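Local structure of regulatory protein E2 (Bovine papillomavirus type 1, 2JEX) at residues A[33-44]-A[65-76]. The protein regulates viral transcription and probably takes part with E1 in starting viral DNA replication, functions that involve the N-terminal transactivation domain described here. The protein carries 1 engineered substitution. Numbering follows the deposited sequence.
Sequences WTAVRTENTLLY and CQERAKQAIEMQ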
loop_
_atom_site.group_PDB
_atom_site.type_symbol
_atom_site.label_atom_id
_atom_site.label_comp_id
_atom_site.label_asym_id
_atom_site.label_seq_id
_atom_site.Cartn_x
_atom_site.Cartn_y
_atom_site.Cartn_z
ATOM N N TRP A 33 2.279 -12.456 6.444
ATOM C CA TRP A 33 2.724 -12.456 5.046
ATOM C C TRP A 33 3.544 -13.674 4.678
ATOM O O TRP A 33 3.529 -14.104 3.528
ATOM C CB TRP A 33 3.452 -11.170 4.670
ATOM C CG TRP A 33 2.487 -10.069 4.449
ATOM C CD1 TRP A 33 2.262 -8.993 5.267
ATOM C CD2 TRP A 33 1.571 -9.941 3.355
ATOM N NE1 TRP A 33 1.269 -8.193 4.742
ATOM C CE2 TRP A 33 0.824 -8.751 3.571
ATOM C CE3 TRP A 33 1.309 -10.709 2.210
ATOM C CZ2 TRP A 33 -0.165 -8.313 2.683
ATOM C CZ3 TRP A 33 0.325 -10.266 1.319
ATOM C CH2 TRP A 33 -0.404 -9.083 1.569
ATOM N N THR A 34 4.249 -14.225 5.663
ATOM C CA THR A 34 5.012 -15.448 5.478
ATOM C C THR A 34 4.073 -16.649 5.288
ATOM O O THR A 34 4.416 -17.607 4.598
ATOM C CB THR A 34 5.942 -15.685 6.672
ATOM O OG1 THR A 34 5.151 -15.865 7.848
ATOM C CG2 THR A 34 6.812 -14.479 6.889
ATOM N N ALA A 35 2.888 -16.576 5.899
ATOM C CA ALA A 35 1.858 -17.585 5.729
ATOM C C ALA A 35 1.141 -17.437 4.389
ATOM O O ALA A 35 0.742 -18.436 3.793
ATOM C CB ALA A 35 0.869 -17.528 6.875
ATOM N N VAL A 36 0.983 -16.199 3.918
ATOM C CA VAL A 36 0.436 -15.950 2.573
ATOM C C VAL A 36 1.391 -16.511 1.523
ATOM O O VAL A 36 0.957 -17.143 0.554
ATOM C CB VAL A 36 0.131 -14.446 2.294
ATOM C CG1 VAL A 36 -0.445 -14.265 0.878
ATOM C CG2 VAL A 36 -0.860 -13.871 3.324
ATOM N N ARG A 37 2.688 -16.300 1.753
ATOM C CA ARG A 37 3.761 -16.803 0.903
ATOM C C ARG A 37 3.736 -18.327 0.804
ATOM O O ARG A 37 3.739 -18.885 -0.297
ATOM C CB ARG A 37 5.103 -16.345 1.462
ATOM C CG ARG A 37 6.304 -16.922 0.749
ATOM C CD ARG A 37 7.586 -16.375 1.331
ATOM N NE ARG A 37 8.762 -16.848 0.606
ATOM C CZ ARG A 37 9.993 -16.387 0.801
ATOM N NH1 ARG A 37 10.210 -15.448 1.707
ATOM N NH2 ARG A 37 11.009 -16.874 0.096
ATOM N N THR A 38 3.728 -18.981 1.964
ATOM C CA THR A 38 3.653 -20.428 2.065
ATOM C C THR A 38 2.440 -20.963 1.290
ATOM O O THR A 38 2.616 -21.779 0.400
ATOM C CB THR A 38 3.663 -20.880 3.556
ATOM O OG1 THR A 38 4.813 -20.319 4.203
ATOM C CG2 THR A 38 3.697 -22.417 3.694
ATOM N N GLU A 39 1.239 -20.455 1.581
ATOM C CA GLU A 39 0.008 -20.910 0.904
ATOM C C GLU A 39 0.103 -20.853 -0.620
ATOM O O GLU A 39 -0.171 -21.834 -1.305
ATOM C CB GLU A 39 -1.223 -20.118 1.376
ATOM C CG GLU A 39 -2.511 -20.467 0.612
ATOM C CD GLU A 39 -3.717 -19.629 1.026
ATOM O OE1 GLU A 39 -3.537 -18.581 1.680
ATOM O OE2 GLU A 39 -4.853 -20.020 0.695
ATOM N N ASN A 40 0.505 -19.708 -1.144
ATOM C CA ASN A 40 0.562 -19.532 -2.579
ATOM C C ASN A 40 1.739 -20.206 -3.244
ATOM O O ASN A 40 1.679 -20.503 -4.436
ATOM C CB ASN A 40 0.474 -18.055 -2.936
ATOM C CG ASN A 40 -0.869 -17.488 -2.607
ATOM O OD1 ASN A 40 -1.836 -17.701 -3.334
ATOM N ND2 ASN A 40 -0.957 -16.801 -1.481
ATOM N N THR A 41 2.799 -20.457 -2.477
ATOM C CA THR A 41 3.934 -21.227 -2.972
ATOM C C THR A 41 3.522 -22.682 -3.160
ATOM O O THR A 41 3.794 -23.259 -4.212
ATOM C CB THR A 41 5.173 -21.125 -2.029
ATOM O OG1 THR A 41 5.591 -19.754 -1.941
ATOM C CG2 THR A 41 6.325 -21.964 -2.547
ATOM N N LEU A 42 2.863 -23.256 -2.150
ATOM C CA LEU A 42 2.437 -24.655 -2.192
ATOM C C LEU A 42 1.443 -24.847 -3.327
ATOM O O LEU A 42 1.543 -25.797 -4.099
ATOM C CB LEU A 42 1.797 -25.090 -0.865
ATOM C CG LEU A 42 2.548 -24.943 0.466
ATOM C CD1 LEU A 42 1.536 -24.920 1.600
ATOM C CD2 LEU A 42 3.593 -26.047 0.685
ATOM N N LEU A 43 0.508 -23.908 -3.424
ATOM C CA LEU A 43 -0.533 -23.917 -4.439
ATOM C C LEU A 43 0.055 -23.808 -5.840
ATOM O O LEU A 43 -0.402 -24.490 -6.764
ATOM C CB LEU A 43 -1.537 -22.780 -4.178
ATOM C CG LEU A 43 -2.508 -22.893 -2.999
ATOM C CD1 LEU A 43 -3.363 -21.639 -2.923
ATOM C CD2 LEU A 43 -3.394 -24.140 -3.099
ATOM N N TYR A 44 1.076 -22.965 -5.985
ATOM C CA TYR A 44 1.774 -22.815 -7.257
ATOM C C TYR A 44 2.516 -24.095 -7.610
ATOM O O TYR A 44 2.460 -24.556 -8.751
ATOM C CB TYR A 44 2.732 -21.613 -7.218
ATOM C CG TYR A 44 3.543 -21.436 -8.484
ATOM C CD1 TYR A 44 2.954 -20.947 -9.652
ATOM C CD2 TYR A 44 4.907 -21.754 -8.513
ATOM C CE1 TYR A 44 3.696 -20.791 -10.819
ATOM C CE2 TYR A 44 5.661 -21.595 -9.673
ATOM C CZ TYR A 44 5.048 -21.118 -10.823
ATOM O OH TYR A 44 5.785 -20.960 -11.974
ATOM N N CYS A 65 -1.449 -17.832 -8.340
ATOM C CA CYS A 65 -0.664 -18.305 -7.194
ATOM C C CYS A 65 0.727 -17.672 -7.199
ATOM O O CYS A 65 1.235 -17.281 -6.159
ATOM C CB CYS A 65 -0.478 -19.827 -7.231
ATOM S SG CYS A 65 -1.933 -20.871 -7.114
ATOM N N GLN A 66 1.334 -17.617 -8.381
ATOM C CA GLN A 66 2.660 -17.060 -8.590
ATOM C C GLN A 66 2.728 -15.583 -8.181
ATOM O O GLN A 66 3.709 -15.139 -7.577
ATOM C CB GLN A 66 3.059 -17.231 -10.061
ATOM C CG GLN A 66 4.450 -16.750 -10.408
ATOM C CD GLN A 66 4.807 -16.985 -11.864
ATOM O OE1 GLN A 66 4.040 -16.648 -12.773
ATOM N NE2 GLN A 66 5.986 -17.551 -12.097
ATOM N N GLU A 67 1.672 -14.838 -8.491
ATOM C CA GLU A 67 1.619 -13.410 -8.195
ATOM C C GLU A 67 1.401 -13.146 -6.716
ATOM O O GLU A 67 2.111 -12.317 -6.116
ATOM C CB GLU A 67 0.542 -12.723 -9.031
ATOM C CG GLU A 67 0.926 -11.320 -9.477
ATOM C CD GLU A 67 2.393 -11.208 -9.913
ATOM O OE1 GLU A 67 2.884 -12.086 -10.675
ATOM O OE2 GLU A 67 3.055 -10.233 -9.484
ATOM N N ARG A 68 0.433 -13.864 -6.134
ATOM C CA ARG A 68 0.135 -13.768 -4.697
ATOM C C ARG A 68 1.319 -14.143 -3.816
ATOM O O ARG A 68 1.537 -13.522 -2.769
ATOM C CB ARG A 68 -1.111 -14.571 -4.325
ATOM C CG ARG A 68 -2.443 -13.901 -4.793
ATOM C CD ARG A 68 -3.646 -14.838 -4.641
ATOM N NE ARG A 68 -4.876 -14.260 -5.184
ATOM C CZ ARG A 68 -5.977 -14.956 -5.491
ATOM N NH1 ARG A 68 -6.021 -16.276 -5.314
ATOM N NH2 ARG A 68 -7.038 -14.333 -5.987
ATOM N N ALA A 69 2.114 -15.104 -4.266
ATOM C CA ALA A 69 3.314 -15.505 -3.538
ATOM C C ALA A 69 4.419 -14.456 -3.650
ATOM O O ALA A 69 5.139 -14.188 -2.683
ATOM C CB ALA A 69 3.823 -16.876 -4.038
ATOM N N LYS A 70 4.567 -13.901 -4.849
ATOM C CA LYS A 70 5.561 -12.871 -5.110
ATOM C C LYS A 70 5.287 -11.598 -4.316
ATOM O O LYS A 70 6.203 -11.014 -3.739
ATOM C CB LYS A 70 5.681 -12.598 -6.613
ATOM C CG LYS A 70 6.596 -13.609 -7.310
ATOM C CD LYS A 70 6.397 -13.664 -8.810
ATOM C CE LYS A 70 6.840 -12.395 -9.514
ATOM N NZ LYS A 70 6.209 -12.323 -10.874
ATOM N N GLN A 71 4.017 -11.193 -4.276
ATOM C CA GLN A 71 3.569 -10.047 -3.477
ATOM C C GLN A 71 3.886 -10.271 -2.003
ATOM O O GLN A 71 4.388 -9.386 -1.322
ATOM C CB GLN A 71 2.071 -9.837 -3.660
ATOM C CG GLN A 71 1.669 -9.445 -5.099
ATOM C CD GLN A 71 0.174 -9.186 -5.259
ATOM O OE1 GLN A 71 -0.251 -8.468 -6.181
ATOM N NE2 GLN A 71 -0.636 -9.770 -4.374
ATOM N N ALA A 72 3.613 -11.485 -1.534
ATOM C CA ALA A 72 3.819 -11.863 -0.147
ATOM C C ALA A 72 5.302 -11.948 0.204
ATOM O O ALA A 72 5.693 -11.552 1.291
ATOM C CB ALA A 72 3.096 -13.167 0.154
ATOM N N ILE A 73 6.125 -12.454 -0.712
ATOM C CA ILE A 73 7.587 -12.425 -0.550
ATOM C C ILE A 73 8.044 -10.971 -0.308
ATOM O O ILE A 73 8.729 -10.679 0.686
ATOM C CB ILE A 73 8.309 -13.055 -1.780
ATOM C CG1 ILE A 73 8.132 -14.581 -1.788
ATOM C CG2 ILE A 73 9.790 -12.710 -1.803
ATOM C CD1 ILE A 73 8.399 -15.277 -3.145
ATOM N N GLU A 74 7.620 -10.075 -1.206
ATOM C CA GLU A 74 7.951 -8.652 -1.139
ATOM C C GLU A 74 7.523 -7.986 0.170
ATOM O O GLU A 74 8.271 -7.169 0.729
ATOM C CB GLU A 74 7.352 -7.894 -2.326
ATOM C CG GLU A 74 7.696 -6.425 -2.320
ATOM C CD GLU A 74 7.384 -5.731 -3.622
ATOM O OE1 GLU A 74 6.810 -6.375 -4.532
ATOM O OE2 GLU A 74 7.712 -4.529 -3.732
ATOM N N MET A 75 6.321 -8.325 0.634
ATOM C CA MET A 75 5.805 -7.810 1.894
ATOM C C MET A 75 6.606 -8.364 3.069
ATOM O O MET A 75 7.083 -7.606 3.911
ATOM C CB MET A 75 4.305 -8.113 2.052
ATOM C CG MET A 75 3.390 -7.395 1.059
ATOM S SD MET A 75 3.515 -5.583 1.019
ATOM C CE MET A 75 2.335 -5.144 2.299
ATOM N N GLN A 76 6.778 -9.678 3.100
ATOM C CA GLN A 76 7.554 -10.336 4.150
ATOM C C GLN A 76 8.951 -9.740 4.344
ATOM O O GLN A 76 9.303 -9.326 5.453
ATOM C CB GLN A 76 7.684 -11.828 3.872
ATOM C CG GLN A 76 8.529 -12.538 4.907
ATOM C CD GLN A 76 8.884 -13.967 4.534
ATOM O OE1 GLN A 76 8.261 -14.573 3.674
ATOM N NE2 GLN A 76 9.875 -14.520 5.218
HETATM O O HOH W 1 -4.455 -18.009 -2.940
#
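Ala-72 packs against Arg-37 and Trp-33 where segments 33-44 and 65-76, on helices 26-48 and 62-83, run nearly antiparallel, their axes 7.9 Å apart at closest approach and 153° between directions, so close that the CA atoms of Arg-37 and Ala-69 lie 4.6 Å apart. Small residues allow this: Ala-72 CB sits 3.5 Å from Trp-33 O, and Ala-69 CB meets Asn-40 CB. Met-75 CB lies over one face of the Trp-33 indole, 3.6 Å from the five-membered ring centroid, a CH-pi contact; bends at chi2 and chi3 carry SD above the six-membered ring, a more distant Met-aromatic contact. Trp-33 NE1 hydrogen-bonds Thr-97 O outside the pair, which helps hold the ring's orientation. Arg-37 reaches across with CG anti to the backbone N (chi1 174°) and its chain extended; Ile-73 CG1 lies over one guanidinium face, toward its rim, while NH1 gives Gln-76 OE1 a 2.9 Å hydrogen bond in the guanidinium plane but above the amide carbonyl plane. Asn-40 ND2 turns back to Val-36 O, and OD1 takes a water weakly bonded to Arg-68 NH1. Cys-65 SG touches Leu-43 CB. Helix pairing thus rests largely on van der Waals packing, including aliphatic parts of polar side chains, with one direct hydrogen bond at the partly exposed margin.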